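Local coordinates for protein endoglucanase E (Clostridium thermocellum, PDB 2WAO) that binds cello-oligosaccharides in the active site of its family 2 carbohydrate esterase domain and probably removes acetyl groups from plant cell wall polysaccharides, at residues V34-Y39 against G112-A117; A43-K48 against L105-G110. One frame throughout, in Å; residues are numbered along the deposited sequence. Where two conformers were deposited one is given.

Contact 1 (V34-Y39 against G112-A117); sequences VELNFY and GKLLAA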
loop_
_atom_site.group_PDB
_atom_site.type_symbol
_atom_site.label_atom_id
_atom_site.label_comp_id
_atom_site.label_asym_id
_atom_site.label_seq_id
_atom_site.Cartn_x
_atom_site.Cartn_y
_atom_site.Cartn_z
ATOM N N VAL A 34 -9.284 -2.052 9.245
ATOM C CA VAL A 34 -10.647 -2.270 9.713
ATOM C C VAL A 34 -11.018 -0.963 10.408
ATOM O O VAL A 34 -10.240 -0.408 11.196
ATOM C CB VAL A 34 -10.701 -3.457 10.730
ATOM C CG1 VAL A 34 -12.108 -3.663 11.212
ATOM C CG2 VAL A 34 -10.165 -4.769 10.065
ATOM N N GLU A 35 -12.195 -0.433 10.130
ATOM C CA GLU A 35 -12.551 0.841 10.712
ATOM C C GLU A 35 -13.980 0.766 11.304
ATOM O O GLU A 35 -14.890 0.206 10.696
ATOM C CB GLU A 35 -12.401 1.920 9.644
ATOM C CG GLU A 35 -12.919 3.258 10.017
ATOM C CD GLU A 35 -12.841 4.259 8.856
ATOM O OE1 GLU A 35 -12.698 3.821 7.676
ATOM O OE2 GLU A 35 -12.980 5.480 9.129
ATOM N N LEU A 36 -14.139 1.287 12.507
ATOM C CA LEU A 36 -15.438 1.173 13.201
ATOM C C LEU A 36 -15.600 2.276 14.238
ATOM O O LEU A 36 -14.629 2.899 14.627
ATOM C CB LEU A 36 -15.571 -0.230 13.832
ATOM C CG LEU A 36 -14.518 -0.630 14.899
ATOM C CD1 LEU A 36 -14.800 0.079 16.244
ATOM C CD2 LEU A 36 -14.522 -2.134 15.090
ATOM N N ASN A 37 -16.837 2.502 14.664
ATOM C CA ASN A 37 -17.150 3.324 15.816
ATOM C C ASN A 37 -17.640 2.452 16.967
ATOM O O ASN A 37 -18.358 1.485 16.741
ATOM C CB ASN A 37 -18.254 4.331 15.459
ATOM C CG ASN A 37 -17.792 5.377 14.437
ATOM O OD1 ASN A 37 -16.795 6.079 14.641
ATOM N ND2 ASN A 37 -18.520 5.476 13.344
ATOM N N PHE A 38 -17.203 2.748 18.184
ATOM C CA PHE A 38 -17.702 2.010 19.340
ATOM C C PHE A 38 -18.029 2.971 20.467
ATOM O O PHE A 38 -17.490 4.095 20.540
ATOM C CB PHE A 38 -16.741 0.905 19.809
ATOM C CG PHE A 38 -15.474 1.415 20.426
ATOM C CD1 PHE A 38 -15.338 1.493 21.825
ATOM C CD2 PHE A 38 -14.402 1.787 19.619
ATOM C CE1 PHE A 38 -14.147 1.983 22.431
ATOM C CE2 PHE A 38 -13.196 2.255 20.214
ATOM C CZ PHE A 38 -13.082 2.352 21.649
ATOM N N TYR A 39 -18.910 2.509 21.338
ATOM C CA TYR A 39 -19.242 3.225 22.558
ATOM C C TYR A 39 -18.597 2.463 23.708
ATOM O O TYR A 39 -18.767 1.263 23.835
ATOM C CB TYR A 39 -20.761 3.290 22.784
ATOM C CG TYR A 39 -21.110 4.215 23.938
ATOM C CD1 TYR A 39 -21.392 5.557 23.710
ATOM C CD2 TYR A 39 -21.084 3.759 25.253
ATOM C CE1 TYR A 39 -21.688 6.432 24.774
ATOM C CE2 TYR A 39 -21.378 4.628 26.334
ATOM C CZ TYR A 39 -21.670 5.960 26.070
ATOM O OH TYR A 39 -21.957 6.834 27.103
ATOM N N GLY A 112 -19.281 -1.879 26.791
ATOM C CA GLY A 112 -19.775 -1.013 25.717
ATOM C C GLY A 112 -20.318 -1.803 24.526
ATOM O O GLY A 112 -20.736 -2.949 24.676
ATOM N N LYS A 113 -20.341 -1.181 23.344
ATOM C CA LYS A 113 -20.966 -1.797 22.143
ATOM C C LYS A 113 -20.464 -1.189 20.847
ATOM O O LYS A 113 -19.979 -0.054 20.816
ATOM C CB LYS A 113 -22.490 -1.654 22.179
ATOM C CG LYS A 113 -22.975 -0.217 22.196
ATOM C CD LYS A 113 -24.523 -0.082 22.333
ATOM C CE LYS A 113 -24.924 1.375 22.150
ATOM N NZ LYS A 113 -26.441 1.551 22.200
ATOM N N LEU A 114 -20.618 -1.960 19.781
ATOM C CA LEU A 114 -20.430 -1.437 18.409
ATOM C C LEU A 114 -21.515 -0.412 18.027
ATOM O O LEU A 114 -22.697 -0.613 18.318
ATOM C CB LEU A 114 -20.460 -2.597 17.438
ATOM C CG LEU A 114 -19.999 -2.334 16.003
ATOM C CD1 LEU A 114 -18.493 -2.032 16.013
ATOM C CD2 LEU A 114 -20.331 -3.534 15.110
ATOM N N LEU A 115 -21.102 0.680 17.386
ATOM C CA LEU A 115 -22.008 1.721 16.894
ATOM C C LEU A 115 -22.025 1.703 15.356
ATOM O O LEU A 115 -21.260 0.978 14.764
ATOM C CB LEU A 115 -21.521 3.088 17.375
ATOM C CG LEU A 115 -21.542 3.428 18.853
ATOM C CD1 LEU A 115 -20.929 4.844 19.096
ATOM C CD2 LEU A 115 -22.974 3.343 19.402
ATOM N N ALA A 116 -22.952 2.434 14.724
ATOM C CA ALA A 116 -22.945 2.597 13.252
ATOM C C ALA A 116 -21.546 2.929 12.696
ATOM O O ALA A 116 -20.870 3.827 13.219
ATOM C CB ALA A 116 -23.945 3.698 12.839
ATOM N N ALA A 117 -21.138 2.256 11.613
ATOM C CA ALA A 117 -19.814 2.521 10.994
ATOM C C ALA A 117 -19.778 3.897 10.281
ATOM O O ALA A 117 -20.842 4.431 9.951
ATOM C CB ALA A 117 -19.434 1.393 10.037
HETATM O O HOH W 1 -18.823 1.038 13.560
#

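Contact 2 (A43-K48 against L105-G110); sequences ASVTIK and LGFDFG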
loop_
_atom_site.group_PDB
_atom_site.type_symbol
_atom_site.label_atom_id
_atom_site.label_comp_id
_atom_site.label_asym_id
_atom_site.label_seq_id
_atom_site.Cartn_x
_atom_site.Cartn_y
_atom_site.Cartn_z
ATOM N N ALA A 43 -11.353 -1.331 23.848
ATOM C CA ALA A 43 -11.566 -2.206 22.728
ATOM C C ALA A 43 -10.472 -3.244 22.623
ATOM O O ALA A 43 -9.282 -2.938 22.803
ATOM C CB ALA A 43 -11.626 -1.399 21.458
ATOM N N SER A 44 -10.886 -4.454 22.280
ATOM C CA SER A 44 -9.998 -5.594 22.111
ATOM C C SER A 44 -10.315 -6.257 20.768
ATOM O O SER A 44 -11.420 -6.119 20.252
ATOM C CB SER A 44 -10.184 -6.601 23.256
ATOM O OG SER A 44 -9.706 -6.094 24.498
ATOM N N VAL A 45 -9.362 -7.005 20.228
ATOM C CA VAL A 45 -9.557 -7.723 18.975
ATOM C C VAL A 45 -8.814 -9.056 19.049
ATOM O O VAL A 45 -7.774 -9.140 19.701
ATOM C CB VAL A 45 -9.049 -6.866 17.739
ATOM C CG1 VAL A 45 -7.543 -6.672 17.786
ATOM C CG2 VAL A 45 -9.465 -7.506 16.383
ATOM N N THR A 46 -9.353 -10.080 18.400
ATOM C CA THR A 46 -8.626 -11.323 18.219
ATOM C C THR A 46 -8.146 -11.405 16.779
ATOM O O THR A 46 -8.931 -11.243 15.829
ATOM C CB THR A 46 -9.522 -12.538 18.558
ATOM O OG1 THR A 46 -10.007 -12.378 19.907
ATOM C CG2 THR A 46 -8.729 -13.837 18.457
ATOM N N ILE A 47 -6.838 -11.628 16.642
ATOM C CA ILE A 47 -6.172 -11.658 15.344
ATOM C C ILE A 47 -5.420 -12.972 15.174
ATOM O O ILE A 47 -4.626 -13.357 16.064
ATOM C CB ILE A 47 -5.138 -10.510 15.238
ATOM C CG1 ILE A 47 -5.888 -9.162 15.143
ATOM C CG2 ILE A 47 -4.195 -10.751 13.995
ATOM C CD1 ILE A 47 -5.038 -7.934 15.517
ATOM N N LYS A 48 -5.634 -13.625 14.037
ATOM C CA LYS A 48 -4.754 -14.717 13.619
ATOM C C LYS A 48 -3.818 -14.235 12.518
ATOM O O LYS A 48 -4.273 -13.597 11.564
ATOM C CB LYS A 48 -5.582 -15.918 13.155
ATOM C CG LYS A 48 -4.734 -17.106 12.665
ATOM C CD LYS A 48 -5.625 -18.298 12.369
ATOM C CE LYS A 48 -4.925 -19.242 11.423
ATOM N NZ LYS A 48 -5.916 -20.237 10.988
ATOM N N LEU A 105 -10.778 -12.056 13.898
ATOM C CA LEU A 105 -11.698 -13.017 14.483
ATOM C C LEU A 105 -12.742 -12.412 15.413
ATOM O O LEU A 105 -13.570 -13.146 15.935
ATOM C CB LEU A 105 -10.931 -14.147 15.162
ATOM C CG LEU A 105 -10.115 -14.984 14.190
ATOM C CD1 LEU A 105 -9.115 -15.762 15.039
ATOM C CD2 LEU A 105 -11.002 -15.928 13.367
ATOM N N GLY A 106 -12.746 -11.089 15.581
ATOM C CA GLY A 106 -13.798 -10.461 16.364
ATOM C C GLY A 106 -13.298 -9.390 17.285
ATOM O O GLY A 106 -12.162 -9.435 17.741
ATOM N N PHE A 107 -14.167 -8.431 17.560
ATOM C CA PHE A 107 -13.856 -7.356 18.484
ATOM C C PHE A 107 -14.593 -7.568 19.783
ATOM O O PHE A 107 -15.611 -8.256 19.812
ATOM C CB PHE A 107 -14.244 -6.006 17.865
ATOM C CG PHE A 107 -13.304 -5.545 16.770
ATOM C CD1 PHE A 107 -12.246 -4.683 17.062
ATOM C CD2 PHE A 107 -13.496 -5.955 15.444
ATOM C CE1 PHE A 107 -11.363 -4.255 16.021
ATOM C CE2 PHE A 107 -12.639 -5.531 14.404
ATOM C CZ PHE A 107 -11.585 -4.696 14.696
ATOM N N ASP A 108 -14.090 -6.954 20.856
ATOM C CA ASP A 108 -14.822 -6.891 22.125
ATOM C C ASP A 108 -14.705 -5.497 22.741
ATOM O O ASP A 108 -13.609 -4.941 22.837
ATOM C CB ASP A 108 -14.335 -7.945 23.118
ATOM C CG ASP A 108 -15.165 -7.915 24.404
ATOM O OD1 ASP A 108 -16.120 -8.685 24.463
ATOM O OD2 ASP A 108 -14.946 -7.062 25.278
ATOM N N PHE A 109 -15.828 -4.958 23.182
ATOM C CA PHE A 109 -15.865 -3.605 23.706
ATOM C C PHE A 109 -16.159 -3.533 25.207
ATOM O O PHE A 109 -16.598 -2.492 25.716
ATOM C CB PHE A 109 -16.836 -2.753 22.875
ATOM C CG PHE A 109 -16.494 -2.746 21.402
ATOM C CD1 PHE A 109 -15.397 -2.016 20.941
ATOM C CD2 PHE A 109 -17.236 -3.497 20.492
ATOM C CE1 PHE A 109 -15.020 -2.031 19.591
ATOM C CE2 PHE A 109 -16.900 -3.504 19.113
ATOM C CZ PHE A 109 -15.780 -2.770 18.667
ATOM N N GLY A 110 -15.895 -4.630 25.909
ATOM C CA GLY A 110 -16.197 -4.696 27.328
ATOM C C GLY A 110 -17.683 -4.517 27.570
ATOM O O GLY A 110 -18.491 -5.229 26.983
HETATM O O HOH W 2 -12.134 -4.988 25.472
HETATM O O HOH W 3 -11.322 -9.960 20.927
#

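Contact 1 (V34-Y39 against G112-A117)
Phe38 and Leu114 face each other as an antiparallel non-hydrogen-bonded pair, and next to them Tyr39 and Lys113 form the hydrogen-bonded one. The touching parts, 36-39 and 112-117, run 147° apart end to end, roughly antiparallel. Tyr39 N reaches Lys113 O at 2.8 Å and Lys113 N returns a bond to Tyr39 O; beyond the pair, Gly112 CA brings a CA-H...O contact to that same Tyr39 O. From Leu115 onward the 112-117 segment still follows its partner. Leu115 N donates to Asn37 O from above the carbonyl plane, and a water accepts from Asn37 N while donating to Leu115 O, bridging the two segments.

Asn37 carries the pairing onward with its side chain. CG lies beside the backbone N (chi1 -67°), and from there ND2 meets Ala116 O at 2.9 Å. The bond is nearly straight, at 173°, and lies in both the amide and carbonyl planes, so the side chain imitates a peptide N-H. Leu115 lies over the backbone: its CG comes 3.7 Å from Tyr39 N, and both its methyls rest against Tyr39 CB. Leu114 instead sends CD1 to Leu36, meeting CB and CD2 at 4.1 Å, the two leucines crossing at about a right angle.

The contact adds 112-117 along one edge of strand 33-40, in one sheet of the jelly-roll beta-sandwich that family 2 esterases carry before the hydrolase domain. Strand 33-40 uses its other edge for strand 85-93, through backbone bonds of Leu36 with Leu89 and Phe38 with His87, while Glu35 forms a backbone hydrogen bond with Leu12 of strand 12-14.

Contact 2 (A43-K48 against L105-G110)
Val45 and Phe107 pair across two central strands of the second sheet of the jelly-roll beta-sandwich, where strands 43-48 and 105-108 run antiparallel with axes 4.5 Å apart.

Backbone hydrogen bonds set the register. Ser44 and Asp108 exchange a reciprocal pair, Thr46 N donates to Gly106 O, while Thr46 O accepts from Leu105 N, one residue before Gly106, at 2.8 Å. CA-H...O contacts fill the intervals, among them Phe107 CA to Ser44 O.

Apolar contacts form a second group. On the inner face, Val45 CG2, anti to the backbone N, lies over one face of the Phe107 ring, 3.9 Å from its centroid, in a CH-pi contact; the two side chains run side by side. Ala43 CB touches CD1 and CE1 of Phe109, 3.9 Å from each, in plain packing. Leu105 CD1 touches Thr46 CG2 and Lys48 CB.

On the face of Ser44, Thr46 and Asp108, polar side chains take water: one molecule joins Ser44 OG to Asp108 O, and Thr46 OG1, which also bonds Thr75 OG1 of strand 73-79, holds another. Beyond the strand, an Asx turn brings Gly110 N to Asp108 OD2 at 2.7 Å, from above the carboxylate plane.

Both contacts are surface pairings in the same N-terminal domain, but they belong to opposing sheets of the sandwich. Contact 1 joins strand 33-40 to a short strand, and an asparagine amide and a water add to the backbone bonds. Contact 2 relies mostly on backbone hydrogen bonds between longer strands, with two waters bound by Ser44 and Thr46. They hold neighbouring elements: strands 33-40 and 43-49 are consecutive, as are 102-108 and 113-114. Their buried faces meet through apolar packing, with Phe38 CB 3.4 Å from Phe109 CD1 and Val34 CG1 against Phe107 CZ, so side chains of both contacts share the apolar interior.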